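Local coordinates for protein neural cell adhesion molecule 1 (Homo sapiens, PDB 2HAZ) that mediates adhesion between neural cells and carries N-glycans whose polysialylation depends on a helix in its first fibronectin type III repeat, at residues 16-20 / 21-25. Sequence-based numbering, arbitrary orientation.
Sequences EPYSS and TAQVQ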
loop_
_atom_site.group_PDB
_atom_site.type_symbol
_atom_site.label_atom_id
_atom_site.label_comp_id
_atom_site.label_asym_id
_atom_site.label_seq_id
_atom_site.Cartn_x
_atom_site.Cartn_y
_atom_site.Cartn_z
ATOM N N GLU A 16 -3.440 -11.145 -0.813
ATOM C CA GLU A 16 -3.504 -12.528 -0.365
ATOM C C GLU A 16 -3.363 -12.515 1.145
ATOM O O GLU A 16 -2.263 -12.328 1.671
ATOM C CB GLU A 16 -2.426 -13.399 -1.016
ATOM C CG GLU A 16 -2.385 -13.317 -2.534
ATOM C CD GLU A 16 -0.979 -13.480 -3.092
ATOM O OE1 GLU A 16 -0.352 -12.443 -3.418
ATOM O OE2 GLU A 16 -0.480 -14.635 -3.192
ATOM N N PRO A 17 -4.491 -12.667 1.853
ATOM C CA PRO A 17 -4.441 -12.658 3.298
ATOM C C PRO A 17 -4.190 -14.022 3.927
ATOM O O PRO A 17 -4.619 -15.062 3.404
ATOM C CB PRO A 17 -5.832 -12.139 3.684
ATOM C CG PRO A 17 -6.724 -12.669 2.588
ATOM C CD PRO A 17 -5.875 -12.791 1.345
ATOM N N TYR A 18 -3.492 -13.988 5.050
ATOM C CA TYR A 18 -3.419 -15.117 5.951
ATOM C C TYR A 18 -4.152 -14.750 7.246
ATOM O O TYR A 18 -5.203 -14.085 7.195
ATOM C CB TYR A 18 -1.949 -15.529 6.142
ATOM C CG TYR A 18 -1.381 -15.896 4.805
ATOM C CD1 TYR A 18 -1.647 -17.147 4.240
ATOM C CD2 TYR A 18 -0.675 -14.964 4.049
ATOM C CE1 TYR A 18 -1.182 -17.478 2.979
ATOM C CE2 TYR A 18 -0.201 -15.289 2.786
ATOM C CZ TYR A 18 -0.464 -16.546 2.267
ATOM O OH TYR A 18 0.005 -16.881 1.032
ATOM N N SER A 19 -3.603 -15.136 8.394
ATOM C CA SER A 19 -4.294 -14.937 9.664
ATOM C C SER A 19 -4.061 -13.573 10.273
ATOM O O SER A 19 -5.008 -12.897 10.658
ATOM C CB SER A 19 -3.965 -16.053 10.671
ATOM O OG SER A 19 -4.629 -17.237 10.278
ATOM N N SER A 20 -2.796 -13.180 10.367
ATOM C CA SER A 20 -2.425 -11.912 10.986
ATOM C C SER A 20 -1.591 -11.032 10.025
ATOM O O SER A 20 -1.116 -9.959 10.405
ATOM C CB SER A 20 -1.662 -12.183 12.280
ATOM O OG SER A 20 -0.400 -12.786 12.003
ATOM N N THR A 21 -1.415 -11.513 8.795
ATOM C CA THR A 21 -0.620 -10.822 7.767
ATOM C C THR A 21 -1.294 -10.926 6.394
ATOM O O THR A 21 -2.207 -11.733 6.193
ATOM C CB THR A 21 0.831 -11.385 7.646
ATOM O OG1 THR A 21 0.805 -12.712 7.106
ATOM C CG2 THR A 21 1.583 -11.380 8.991
ATOM N N ALA A 22 -0.836 -10.110 5.446
ATOM C CA ALA A 22 -1.373 -10.124 4.090
ATOM C C ALA A 22 -0.335 -9.602 3.104
ATOM O O ALA A 22 0.434 -8.670 3.426
ATOM C CB ALA A 22 -2.644 -9.299 3.998
ATOM N N GLN A 23 -0.304 -10.220 1.928
ATOM C CA GLN A 23 0.559 -9.780 0.829
ATOM C C GLN A 23 -0.229 -8.906 -0.149
ATOM O O GLN A 23 -1.196 -9.361 -0.778
ATOM C CB GLN A 23 1.188 -10.978 0.098
ATOM C CG GLN A 23 1.648 -12.144 0.988
ATOM C CD GLN A 23 2.931 -11.854 1.707
ATOM O OE1 GLN A 23 4.021 -11.979 1.139
ATOM N NE2 GLN A 23 2.823 -11.482 2.972
ATOM N N VAL A 24 0.182 -7.648 -0.277
ATOM C CA VAL A 24 -0.541 -6.697 -1.118
ATOM C C VAL A 24 0.180 -6.652 -2.464
ATOM O O VAL A 24 1.318 -6.189 -2.549
ATOM C CB VAL A 24 -0.660 -5.283 -0.451
ATOM C CG1 VAL A 24 -1.394 -4.304 -1.351
ATOM C CG2 VAL A 24 -1.368 -5.356 0.929
ATOM N N GLN A 25 -0.471 -7.163 -3.510
ATOM C CA GLN A 25 0.090 -7.099 -4.859
ATOM C C GLN A 25 -0.291 -5.807 -5.531
ATOM O O GLN A 25 -1.482 -5.485 -5.637
ATOM C CB GLN A 25 -0.446 -8.227 -5.723
ATOM C CG GLN A 25 0.200 -9.551 -5.493
ATOM C CD GLN A 25 -0.196 -10.531 -6.567
ATOM O OE1 GLN A 25 -0.316 -10.170 -7.755
ATOM N NE2 GLN A 25 -0.396 -11.786 -6.169
#
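Glu-16 and Gln-23 pair through both backbone amides in the hairpin that joins strands 11-17 and 22-27 of this fibronectin type III beta sandwich, an example of neighbouring strands held by backbone bonds and trimmed by side chains on the same face. Glu-16 N donates to Gln-23 O at 2.9 Å, and Gln-23 N returns the bond to Glu-16 O. Toward the turn, Tyr-18 N closes on Thr-21 O at 2.8 Å. On the face that carries Glu-16 and Gln-23, the carboxylate of Glu-16 reaches diagonally to Gln-25, whose NE2 donates to Glu-16 OE1 at 2.8 Å and nearly straight (172°). The donor sits above the carboxylate plane, and the two flat groups stand 79° apart. Were Glu-16 an alanine, the Gln-25 amide would probably lose this acceptor and be freer to turn. With its CG anti to the carbonyl carbon (chi1 -60°), Tyr-18 lays its ring beside Gln-23, where CE2 at the ring edge meets Gln-23 CG, 4.1 Å away. On the other face, Pro-17 and Ala-22 form the non-hydrogen-bonded pair, CB to CB at 4.3 Å, and both touch Phe-100 of the opposing sheet. Farther out, Ala-22 pairs by backbone with Ile-70 in strand 67-70, and Pro-17 O accepts a hydrogen bond from Gln-103 NE2.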